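Local coordinates for protein MHP1 (Microbacterium liquefaciens, PDB 2JLN) that mediates the sodium-dependent binding and uptake of hydantoins with an aryl substituent at position 5, as a transporter of the nucleobase-cation-symport-1 family, at residues N89-R95 with Y324-T329; V154-F158 with F336-I341; A369-L373 with Y415-L419. Numbering follows the deposited sequence.

Interaction 1 (N89-R95 with Y324-T329); sequences NFTVAAR and YTLCST
Polar side chains can join two helices at their ends, and Thr91, Ser328 and Asn89 do so here. A short helix begins at Phe90, with Asn89 (phi/psi -52/161°) at its N-cap position; 324-329 is the last part of helix 314-329. The CA atoms pair Thr91 with Thr325 at 5.5 Å and Val92 with Ser328 at 7.3 Å. Thr91, in rotamer m, points toward the longer helix, and its OG1 hydrogen-bonds Thr325 OG1 (2.6 Å). Ser328, rotamer t, sets its OG 3.7 Å from Val92 CG2 and 3.3 Å from Asn89 ND2. Asn89 OD1 also lies 3.4 Å from Tyr324 CB. An extended Arg95 makes a weak hydrogen bond from NH2 to Ser328 O (2.9 Å), while its NH1 bonds Leu394 O. The contact thus joins the short helix to the C-terminal end of helix 314-329, largely through polar groups. Helix 104-137 touches both segments, through Thr91 and Thr329, and helix 371-384 packs against Phe90, Ala93 and Ala94.

Interaction 2 (V154-F158 with F336-I341); sequences VVTTF and FKTGVI
Two phenylalanines, one from each segment, turn their ring edges to main-chain carbonyls across the gap, and no hydrogen bond links the segments. Phe158 (chi1 -75°, chi2 155°) brings CE2 to 3.3 Å from Lys337 O, while Phe336 (chi1 174°, chi2 76°) brings CE2 to 3.7 Å from Thr157 O and 4.1 Å from Phe158 O. Segment 154-158 lies in the C-terminal part of helix 142-157; segment 336-341 is the first part of helix 336-349 and helical throughout. The local register is antiparallel: the CA atoms of Val154 and Ile341 are 6.5 Å apart, those of Phe158 and Lys337 5.7 Å. Valines fill the interval, Val154 CG1 lying 4.0 Å from Val340 CG1 and 3.9 Å from Ile341 CG1. Val340, pointing toward the partner helix, also sets CG1 4.2 Å from Phe158 CE2 and CG2 4.2 Å from Thr157 CG2. At the margin Lys337 CG lies 3.7 Å from Phe158 CD2. The Thr157 hydroxyl bonds Gln153 O within its own helix. This largely apolar join links transmembrane helices 4 and 9, equivalent by pseudo-symmetry in the two inverted repeats and both part of the hash motif of the LeuT-like fold.

Interaction 3 (A369-L373 with Y415-L419); sequences ALGPL and YAVAL
A tyrosine reaching from one membrane helix to a break in another defines this contact, which joins transmembrane helix 10, the last of the ten-helix inverted-repeat core of the LeuT-like fold, to transmembrane helix 11, one of the two that follow it. Helix 356-368 ends just before Ala369, whose phi/psi of -84/26° departs from helical values; Leu370 (-113/3°) continues the break, and a new helix starts at Gly371. Segment 415-419 is regular helix. Register is antiparallel, with CA-CA distances of 6.8 Å for Ala369 and Leu419 and 6.0 Å for Pro372 and Tyr415. Tyr415, in rotamer t with chi2 at 92°, donates a hydrogen bond from OH to Ala369 O at 2.6 Å. Its ring lies against Pro372: CG sits 3.8 Å from the Tyr415 ring centroid and 22° off the normal, a CH-pi contact over the face. Leu373 CB approaches Tyr415 CE1 at 3.8 Å, and Ala369 CB meets Leu419 CD2 at 4.0 Å. Helix 429-448 adjoins through Ala437, touched by both Pro372 and Ala418. Ala369 O lies 5.2 Å from Leu373 N, too far for the usual helical bond, and Pro372 has no amide hydrogen to offer the preceding turn; the phenol thus supplies a donor to a carbonyl at the break, while its ring packs on the proline in the first turn of the new helix.

How the interactions relate
Interactions 1 and 2 are centred about 16 Å apart and touch where helices 314-329 and 336-349, consecutive in the chain, meet: Cys327 CB lies 3.4 Å from Phe336 N, and the rings of Tyr324 and Phe336 meet. Interaction 3, about 20 Å from interaction 1 between centres, is reached through Phe90 CZ and Leu373 CD2 (3.8 Å). Interactions 2 and 3 stay about 19 Å apart at their nearest atoms, so interaction 1 bridges them. All three lie at some distance from the substrate site: the side chains of Thr325, Thr157 and Leu370 are about 12, 9 and 11 Å from that of Asn318, a substrate-binding residue, and the side chain of Thr157 is about 13 Å from the bound sodium ion.

Interaction 1 (N89-R95 with Y324-T329)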
ATOM      1  N   ASN A  89       0.893   9.223 -12.091  1.00 47.64           N
ATOM      2  CA  ASN A  89      -0.150   8.735 -11.141  1.00 47.69           C
ATOM      3  C   ASN A  89      -0.606   7.331 -11.330  1.00 47.67           C
ATOM      4  O   ASN A  89      -0.531   6.810 -12.443  1.00 50.75           O
ATOM      5  CB  ASN A  89      -1.474   9.448 -11.449  1.00 50.48           C
ATOM      6  CG  ASN A  89      -1.827  10.467 -10.457  1.00 46.77           C
ATOM      7  OD1 ASN A  89      -1.180  10.577  -9.429  1.00 53.16           O
ATOM      8  ND2 ASN A  89      -2.857  11.243 -10.750  1.00 46.51           N
ATOM      9  N   PHE A  90      -1.224   6.782 -10.287  1.00 48.43           N
ATOM     10  CA  PHE A  90      -2.096   5.608 -10.420  1.00 46.60           C
ATOM     11  C   PHE A  90      -3.394   5.955 -11.189  1.00 47.85           C
ATOM     12  O   PHE A  90      -3.717   5.352 -12.224  1.00 44.86           O
ATOM     13  CB  PHE A  90      -2.441   5.045  -9.037  1.00 44.96           C
ATOM     14  CG  PHE A  90      -3.486   3.965  -9.065  1.00 48.01           C
ATOM     15  CD1 PHE A  90      -4.796   4.231  -8.677  1.00 47.77           C
ATOM     16  CD2 PHE A  90      -3.170   2.687  -9.488  1.00 49.43           C
ATOM     17  CE1 PHE A  90      -5.760   3.257  -8.705  1.00 41.82           C
ATOM     18  CE2 PHE A  90      -4.131   1.703  -9.515  1.00 47.08           C
ATOM     19  CZ  PHE A  90      -5.425   1.999  -9.118  1.00 49.56           C
ATOM     20  N   THR A  91      -4.127   6.950 -10.692  1.00 47.82           N
ATOM     21  CA  THR A  91      -5.411   7.301 -11.274  1.00 45.60           C
ATOM     22  C   THR A  91      -5.302   7.631 -12.758  1.00 49.29           C
ATOM     23  O   THR A  91      -6.147   7.214 -13.557  1.00 49.16           O
ATOM     24  CB  THR A  91      -6.045   8.479 -10.542  1.00 49.06           C
ATOM     25  OG1 THR A  91      -6.116   8.188  -9.139  1.00 54.56           O
ATOM     26  CG2 THR A  91      -7.440   8.720 -11.053  1.00 47.26           C
ATOM     27  N   VAL A  92      -4.263   8.388 -13.121  1.00 52.39           N
ATOM     28  CA  VAL A  92      -3.969   8.709 -14.531  1.00 48.92           C
ATOM     29  C   VAL A  92      -3.586   7.495 -15.404  1.00 47.57           C
ATOM     30  O   VAL A  92      -4.069   7.366 -16.536  1.00 44.34           O
ATOM     31  CB  VAL A  92      -2.859   9.775 -14.648  1.00 46.26           C
ATOM     32  CG1 VAL A  92      -2.196   9.709 -16.022  1.00 45.18           C
ATOM     33  CG2 VAL A  92      -3.432  11.142 -14.395  1.00 44.78           C
ATOM     34  N   ALA A  93      -2.718   6.624 -14.876  1.00 47.95           N
ATOM     35  CA  ALA A  93      -2.256   5.432 -15.602  1.00 43.60           C
ATOM     36  C   ALA A  93      -3.371   4.425 -15.931  1.00 46.57           C
ATOM     37  O   ALA A  93      -3.254   3.672 -16.900  1.00 44.49           O
ATOM     38  CB  ALA A  93      -1.120   4.753 -14.860  1.00 37.10           C
ATOM     39  N   ALA A  94      -4.447   4.407 -15.136  1.00 46.18           N
ATOM     40  CA  ALA A  94      -5.549   3.473 -15.379  1.00 44.55           C
ATOM     41  C   ALA A  94      -6.330   3.834 -16.648  1.00 48.40           C
ATOM     42  O   ALA A  94      -7.005   2.992 -17.243  1.00 49.42           O
ATOM     43  CB  ALA A  94      -6.458   3.387 -14.190  1.00 42.75           C
ATOM     44  N   ARG A  95      -6.202   5.086 -17.073  1.00 47.57           N
ATOM     45  CA  ARG A  95      -6.892   5.575 -18.250  1.00 44.79           C
ATOM     46  C   ARG A  95      -6.542   4.742 -19.449  1.00 46.82           C
ATOM     47  O   ARG A  95      -7.297   4.656 -20.395  1.00 48.97           O
ATOM     48  CB  ARG A  95      -6.521   7.023 -18.495  1.00 42.71           C
ATOM     49  CG  ARG A  95      -7.181   7.944 -17.516  1.00 46.29           C
ATOM     50  CD  ARG A  95      -6.677   9.352 -17.614  1.00 43.99           C
ATOM     51  NE  ARG A  95      -7.159  10.137 -16.491  1.00 44.02           N
ATOM     52  CZ  ARG A  95      -6.828  11.396 -16.267  1.00 44.76           C
ATOM     53  NH1 ARG A  95      -6.011  12.017 -17.102  1.00 51.23           N
ATOM     54  NH2 ARG A  95      -7.318  12.041 -15.221  1.00 44.54           N
ATOM     55  N   TYR A 324      -4.518  12.207  -4.930  1.00 46.00           N
ATOM     56  CA  TYR A 324      -4.267  12.296  -6.367  1.00 48.64           C
ATOM     57  C   TYR A 324      -5.458  11.921  -7.261  1.00 54.90           C
ATOM     58  O   TYR A 324      -5.511  12.369  -8.426  1.00 55.08           O
ATOM     59  CB  TYR A 324      -3.086  11.439  -6.791  1.00 48.59           C
ATOM     60  CG  TYR A 324      -1.748  11.985  -6.422  1.00 50.21           C
ATOM     61  CD1 TYR A 324      -0.935  11.292  -5.552  1.00 55.66           C
ATOM     62  CD2 TYR A 324      -1.276  13.170  -6.957  1.00 50.85           C
ATOM     63  CE1 TYR A 324       0.305  11.765  -5.202  1.00 58.17           C
ATOM     64  CE2 TYR A 324      -0.022  13.652  -6.624  1.00 52.76           C
ATOM     65  CZ  TYR A 324       0.759  12.937  -5.736  1.00 56.66           C
ATOM     66  OH  TYR A 324       2.008  13.349  -5.348  1.00 61.78           O
ATOM     67  N   THR A 325      -6.383  11.092  -6.755  1.00 51.51           N
ATOM     68  CA  THR A 325      -7.595  10.743  -7.514  1.00 49.63           C
ATOM     69  C   THR A 325      -8.525  11.952  -7.653  1.00 48.68           C
ATOM     70  O   THR A 325      -9.108  12.175  -8.711  1.00 47.51           O
ATOM     71  CB  THR A 325      -8.376   9.541  -6.898  1.00 50.55           C
ATOM     72  OG1 THR A 325      -7.574   8.355  -6.953  1.00 54.88           O
ATOM     73  CG2 THR A 325      -9.661   9.271  -7.674  1.00 44.92           C
ATOM     74  N   LEU A 326      -8.656  12.731  -6.583  1.00 49.04           N
ATOM     75  CA  LEU A 326      -9.449  13.962  -6.623  1.00 51.20           C
ATOM     76  C   LEU A 326      -8.839  15.049  -7.511  1.00 49.36           C
ATOM     77  O   LEU A 326      -9.488  15.554  -8.445  1.00 50.32           O
ATOM     78  CB  LEU A 326      -9.707  14.516  -5.206  1.00 53.40           C
ATOM     79  CG  LEU A 326     -10.690  13.709  -4.325  1.00 54.80           C
ATOM     80  CD1 LEU A 326     -10.910  14.377  -2.959  1.00 51.74           C
ATOM     81  CD2 LEU A 326     -12.018  13.476  -5.040  1.00 46.21           C
ATOM     82  N   CYS A 327      -7.597  15.420  -7.237  1.00 47.85           N
ATOM     83  CA  CYS A 327      -7.026  16.569  -7.936  1.00 51.53           C
ATOM     84  C   CYS A 327      -6.784  16.215  -9.408  1.00 53.05           C
ATOM     85  O   CYS A 327      -6.363  17.044 -10.225  1.00 52.92           O
ATOM     86  CB  CYS A 327      -5.743  17.050  -7.250  1.00 49.87           C
ATOM     87  SG  CYS A 327      -4.296  16.023  -7.560  1.00 50.18           S
ATOM     88  N   SER A 328      -7.097  14.979  -9.756  1.00 51.10           N
ATOM     89  CA  SER A 328      -6.704  14.460 -11.040  1.00 47.17           C
ATOM     90  C   SER A 328      -7.905  14.048 -11.892  1.00 48.30           C
ATOM     91  O   SER A 328      -7.779  13.899 -13.104  1.00 51.40           O
ATOM     92  CB  SER A 328      -5.733  13.313 -10.811  1.00 45.14           C
ATOM     93  OG  SER A 328      -5.769  12.425 -11.876  1.00 48.11           O
ATOM     94  N   THR A 329      -9.065  13.882 -11.256  1.00 50.24           N
ATOM     95  CA  THR A 329     -10.351  13.657 -11.948  1.00 50.85           C
ATOM     96  C   THR A 329     -11.139  14.977 -12.115  1.00 50.65           C
ATOM     97  O   THR A 329     -11.811  15.192 -13.129  1.00 46.17           O
ATOM     98  CB  THR A 329     -11.283  12.688 -11.163  1.00 49.92           C
ATOM     99  OG1 THR A 329     -10.736  11.361 -11.136  1.00 47.02           O
ATOM    100  CG2 THR A 329     -12.674  12.671 -11.795  1.00 45.35           C
TER

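Interaction 2 (V154-F158 with F336-I341)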
ATOM      1  N   VAL A 154      -2.824  15.360   8.039  1.00 55.45           N
ATOM      2  CA  VAL A 154      -3.107  16.205   6.890  1.00 54.76           C
ATOM      3  C   VAL A 154      -2.000  17.245   6.669  1.00 57.40           C
ATOM      4  O   VAL A 154      -1.545  17.453   5.534  1.00 55.07           O
ATOM      5  CB  VAL A 154      -4.445  16.917   7.062  1.00 48.36           C
ATOM      6  CG1 VAL A 154      -4.549  18.082   6.134  1.00 43.43           C
ATOM      7  CG2 VAL A 154      -5.564  15.942   6.823  1.00 50.63           C
ATOM      8  N   VAL A 155      -1.557  17.885   7.751  1.00 56.87           N
ATOM      9  CA  VAL A 155      -0.592  18.974   7.633  1.00 56.39           C
ATOM     10  C   VAL A 155       0.821  18.453   7.297  1.00 56.47           C
ATOM     11  O   VAL A 155       1.553  19.064   6.514  1.00 59.85           O
ATOM     12  CB  VAL A 155      -0.624  19.947   8.869  1.00 59.36           C
ATOM     13  CG1 VAL A 155       0.188  21.162   8.587  1.00 58.79           C
ATOM     14  CG2 VAL A 155      -2.042  20.406   9.183  1.00 50.98           C
ATOM     15  N   THR A 156       1.204  17.309   7.842  1.00 57.85           N
ATOM     16  CA  THR A 156       2.463  16.698   7.416  1.00 58.89           C
ATOM     17  C   THR A 156       2.415  16.069   6.030  1.00 58.41           C
ATOM     18  O   THR A 156       3.456  15.892   5.407  1.00 63.70           O
ATOM     19  CB  THR A 156       2.965  15.613   8.375  1.00 60.83           C
ATOM     20  OG1 THR A 156       1.929  14.642   8.607  1.00 57.56           O
ATOM     21  CG2 THR A 156       3.457  16.239   9.671  1.00 59.44           C
ATOM     22  N   THR A 157       1.231  15.703   5.559  1.00 54.96           N
ATOM     23  CA  THR A 157       1.085  15.161   4.207  1.00 54.69           C
ATOM     24  C   THR A 157       1.123  16.244   3.101  1.00 58.04           C
ATOM     25  O   THR A 157       1.461  15.942   1.956  1.00 57.77           O
ATOM     26  CB  THR A 157      -0.190  14.347   4.091  1.00 51.63           C
ATOM     27  OG1 THR A 157      -0.164  13.332   5.087  1.00 57.93           O
ATOM     28  CG2 THR A 157      -0.290  13.695   2.753  1.00 49.17           C
ATOM     29  N   PHE A 158       0.789  17.493   3.442  1.00 57.35           N
ATOM     30  CA  PHE A 158       0.972  18.619   2.527  1.00 55.26           C
ATOM     31  C   PHE A 158       2.390  18.633   1.929  1.00 55.87           C
ATOM     32  O   PHE A 158       2.584  19.010   0.783  1.00 56.60           O
ATOM     33  CB  PHE A 158       0.709  19.962   3.221  1.00 54.62           C
ATOM     34  CG  PHE A 158      -0.762  20.275   3.479  1.00 54.35           C
ATOM     35  CD1 PHE A 158      -1.126  21.149   4.506  1.00 49.17           C
ATOM     36  CD2 PHE A 158      -1.768  19.703   2.719  1.00 53.75           C
ATOM     37  CE1 PHE A 158      -2.440  21.447   4.760  1.00 45.65           C
ATOM     38  CE2 PHE A 158      -3.111  20.007   2.976  1.00 50.33           C
ATOM     39  CZ  PHE A 158      -3.441  20.880   3.995  1.00 46.04           C
ATOM     40  N   PHE A 336      -3.694  18.946  -5.370  1.00 51.00           N
ATOM     41  CA  PHE A 336      -3.175  17.995  -4.400  1.00 51.37           C
ATOM     42  C   PHE A 336      -3.419  18.389  -2.943  1.00 52.39           C
ATOM     43  O   PHE A 336      -4.029  17.632  -2.206  1.00 52.97           O
ATOM     44  CB  PHE A 336      -1.693  17.729  -4.584  1.00 50.72           C
ATOM     45  CG  PHE A 336      -1.124  16.861  -3.516  1.00 51.52           C
ATOM     46  CD1 PHE A 336      -1.364  15.489  -3.530  1.00 52.72           C
ATOM     47  CD2 PHE A 336      -0.390  17.411  -2.475  1.00 52.10           C
ATOM     48  CE1 PHE A 336      -0.862  14.669  -2.531  1.00 55.00           C
ATOM     49  CE2 PHE A 336       0.126  16.601  -1.471  1.00 54.38           C
ATOM     50  CZ  PHE A 336      -0.114  15.222  -1.492  1.00 54.43           C
ATOM     51  N   LYS A 337      -2.931  19.545  -2.513  1.00 53.94           N
ATOM     52  CA  LYS A 337      -3.156  19.956  -1.127  1.00 53.64           C
ATOM     53  C   LYS A 337      -4.655  19.981  -0.755  1.00 52.75           C
ATOM     54  O   LYS A 337      -5.042  19.643   0.370  1.00 55.62           O
ATOM     55  CB  LYS A 337      -2.465  21.294  -0.808  1.00 56.85           C
ATOM     56  CG  LYS A 337      -0.936  21.199  -0.530  1.00 61.35           C
ATOM     57  CD  LYS A 337      -0.208  22.549  -0.842  1.00 67.38           C
ATOM     58  CE  LYS A 337       1.310  22.568  -0.464  1.00 71.86           C
ATOM     59  NZ  LYS A 337       1.707  23.094   0.933  1.00 72.88           N
ATOM     60  N   THR A 338      -5.514  20.342  -1.688  1.00 49.81           N
ATOM     61  CA  THR A 338      -6.932  20.400  -1.360  1.00 50.21           C
ATOM     62  C   THR A 338      -7.639  19.039  -1.327  1.00 52.91           C
ATOM     63  O   THR A 338      -8.625  18.875  -0.591  1.00 52.55           O
ATOM     64  CB  THR A 338      -7.646  21.374  -2.291  1.00 53.90           C
ATOM     65  OG1 THR A 338      -7.626  22.658  -1.667  1.00 54.18           O
ATOM     66  CG2 THR A 338      -9.088  20.953  -2.568  1.00 51.08           C
ATOM     67  N   GLY A 339      -7.122  18.079  -2.113  1.00 52.84           N
ATOM     68  CA  GLY A 339      -7.659  16.723  -2.232  1.00 49.26           C
ATOM     69  C   GLY A 339      -7.368  15.911  -0.985  1.00 48.41           C
ATOM     70  O   GLY A 339      -8.183  15.104  -0.552  1.00 46.57           O
ATOM     71  N   VAL A 340      -6.191  16.154  -0.415  1.00 46.51           N
ATOM     72  CA  VAL A 340      -5.795  15.649   0.884  1.00 44.70           C
ATOM     73  C   VAL A 340      -6.740  16.063   2.015  1.00 49.36           C
ATOM     74  O   VAL A 340      -7.104  15.240   2.831  1.00 50.76           O
ATOM     75  CB  VAL A 340      -4.413  16.141   1.236  1.00 44.10           C
ATOM     76  CG1 VAL A 340      -4.178  15.986   2.711  1.00 48.12           C
ATOM     77  CG2 VAL A 340      -3.363  15.393   0.434  1.00 45.17           C
ATOM     78  N   ILE A 341      -7.132  17.332   2.077  1.00 51.40           N
ATOM     79  CA  ILE A 341      -8.131  17.791   3.059  1.00 52.23           C
ATOM     80  C   ILE A 341      -9.531  17.156   2.900  1.00 51.72           C
ATOM     81  O   ILE A 341     -10.179  16.807   3.889  1.00 50.84           O
ATOM     82  CB  ILE A 341      -8.253  19.360   3.071  1.00 56.59           C
ATOM     83  CG1 ILE A 341      -7.264  19.957   4.079  1.00 53.06           C
ATOM     84  CG2 ILE A 341      -9.688  19.814   3.399  1.00 51.58           C
ATOM     85  CD1 ILE A 341      -6.468  21.150   3.544  1.00 51.42           C
TER

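Interaction 3 (A369-L373 with Y415-L419)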
ATOM      1  N   ALA A 369     -10.593  -8.488  -4.698  1.00 60.49           N
ATOM      2  CA  ALA A 369     -11.212  -8.154  -6.005  1.00 60.92           C
ATOM      3  C   ALA A 369     -10.464  -7.037  -6.763  1.00 62.64           C
ATOM      4  O   ALA A 369     -11.049  -6.296  -7.548  1.00 62.12           O
ATOM      5  CB  ALA A 369     -12.690  -7.785  -5.840  1.00 54.50           C
ATOM      6  N   LEU A 370      -9.171  -6.904  -6.494  1.00 59.91           N
ATOM      7  CA  LEU A 370      -8.313  -5.994  -7.225  1.00 56.81           C
ATOM      8  C   LEU A 370      -7.311  -6.834  -8.022  1.00 56.57           C
ATOM      9  O   LEU A 370      -6.424  -6.322  -8.697  1.00 54.20           O
ATOM     10  CB  LEU A 370      -7.587  -5.070  -6.253  1.00 56.55           C
ATOM     11  CG  LEU A 370      -8.512  -4.225  -5.388  1.00 56.14           C
ATOM     12  CD1 LEU A 370      -7.714  -3.252  -4.531  1.00 54.97           C
ATOM     13  CD2 LEU A 370      -9.524  -3.499  -6.253  1.00 55.57           C
ATOM     14  N   GLY A 371      -7.463  -8.144  -7.935  1.00 57.53           N
ATOM     15  CA  GLY A 371      -6.584  -9.040  -8.650  1.00 57.30           C
ATOM     16  C   GLY A 371      -6.642  -8.796 -10.145  1.00 57.79           C
ATOM     17  O   GLY A 371      -5.596  -8.699 -10.783  1.00 57.45           O
ATOM     18  N   PRO A 372      -7.861  -8.731 -10.720  1.00 58.26           N
ATOM     19  CA  PRO A 372      -7.944  -8.361 -12.133  1.00 60.21           C
ATOM     20  C   PRO A 372      -7.453  -6.934 -12.404  1.00 57.12           C
ATOM     21  O   PRO A 372      -6.877  -6.701 -13.458  1.00 57.07           O
ATOM     22  CB  PRO A 372      -9.445  -8.519 -12.452  1.00 56.74           C
ATOM     23  CG  PRO A 372     -10.098  -8.551 -11.136  1.00 56.98           C
ATOM     24  CD  PRO A 372      -9.148  -9.276 -10.267  1.00 58.28           C
ATOM     25  N   LEU A 373      -7.644  -6.003 -11.482  1.00 57.32           N
ATOM     26  CA  LEU A 373      -7.157  -4.650 -11.730  1.00 57.32           C
ATOM     27  C   LEU A 373      -5.642  -4.639 -11.915  1.00 53.59           C
ATOM     28  O   LEU A 373      -5.139  -3.971 -12.811  1.00 52.02           O
ATOM     29  CB  LEU A 373      -7.553  -3.683 -10.615  1.00 58.15           C
ATOM     30  CG  LEU A 373      -6.990  -2.277 -10.812  1.00 56.79           C
ATOM     31  CD1 LEU A 373      -7.807  -1.531 -11.866  1.00 52.75           C
ATOM     32  CD2 LEU A 373      -6.953  -1.512  -9.497  1.00 53.82           C
ATOM     33  N   TYR A 415     -12.778  -7.614 -16.978  1.00 53.69           N
ATOM     34  CA  TYR A 415     -12.797  -7.518 -15.516  1.00 57.13           C
ATOM     35  C   TYR A 415     -13.882  -8.429 -14.876  1.00 58.69           C
ATOM     36  O   TYR A 415     -13.575  -9.236 -13.982  1.00 57.50           O
ATOM     37  CB  TYR A 415     -12.960  -6.061 -15.067  1.00 56.53           C
ATOM     38  CG  TYR A 415     -12.512  -5.805 -13.650  1.00 56.55           C
ATOM     39  CD1 TYR A 415     -11.220  -5.403 -13.392  1.00 62.78           C
ATOM     40  CD2 TYR A 415     -13.368  -5.978 -12.572  1.00 58.16           C
ATOM     41  CE1 TYR A 415     -10.775  -5.166 -12.107  1.00 60.50           C
ATOM     42  CE2 TYR A 415     -12.929  -5.737 -11.276  1.00 59.78           C
ATOM     43  CZ  TYR A 415     -11.622  -5.330 -11.064  1.00 57.86           C
ATOM     44  OH  TYR A 415     -11.122  -5.089  -9.817  1.00 58.44           O
ATOM     45  N   ALA A 416     -15.132  -8.308 -15.344  1.00 56.53           N
ATOM     46  CA  ALA A 416     -16.245  -9.137 -14.856  1.00 53.47           C
ATOM     47  C   ALA A 416     -15.951 -10.625 -14.973  1.00 53.51           C
ATOM     48  O   ALA A 416     -15.874 -11.316 -13.965  1.00 51.27           O
ATOM     49  CB  ALA A 416     -17.505  -8.803 -15.585  1.00 49.65           C
ATOM     50  N   VAL A 417     -15.772 -11.108 -16.204  1.00 51.66           N
ATOM     51  CA  VAL A 417     -15.406 -12.509 -16.433  1.00 53.09           C
ATOM     52  C   VAL A 417     -14.321 -13.031 -15.472  1.00 57.28           C
ATOM     53  O   VAL A 417     -14.463 -14.122 -14.916  1.00 57.71           O
ATOM     54  CB  VAL A 417     -14.973 -12.791 -17.902  1.00 50.74           C
ATOM     55  CG1 VAL A 417     -14.207 -14.139 -18.005  1.00 43.86           C
ATOM     56  CG2 VAL A 417     -16.181 -12.737 -18.853  1.00 43.31           C
ATOM     57  N   ALA A 418     -13.244 -12.264 -15.273  1.00 57.53           N
ATOM     58  CA  ALA A 418     -12.146 -12.718 -14.406  1.00 57.71           C
ATOM     59  C   ALA A 418     -12.502 -12.758 -12.908  1.00 61.01           C
ATOM     60  O   ALA A 418     -12.046 -13.647 -12.187  1.00 62.95           O
ATOM     61  CB  ALA A 418     -10.874 -11.911 -14.645  1.00 54.36           C
ATOM     62  N   LEU A 419     -13.318 -11.818 -12.435  1.00 59.14           N
ATOM     63  CA  LEU A 419     -13.769 -11.859 -11.038  1.00 60.99           C
ATOM     64  C   LEU A 419     -14.593 -13.147 -10.759  1.00 62.95           C
ATOM     65  O   LEU A 419     -14.431 -13.795  -9.730  1.00 62.81           O
ATOM     66  CB  LEU A 419     -14.585 -10.605 -10.712  1.00 59.47           C
ATOM     67  CG  LEU A 419     -14.266  -9.759  -9.481  1.00 56.38           C
ATOM     68  CD1 LEU A 419     -15.404  -8.762  -9.228  1.00 56.57           C
ATOM     69  CD2 LEU A 419     -14.021 -10.609  -8.278  1.00 54.64           C
TER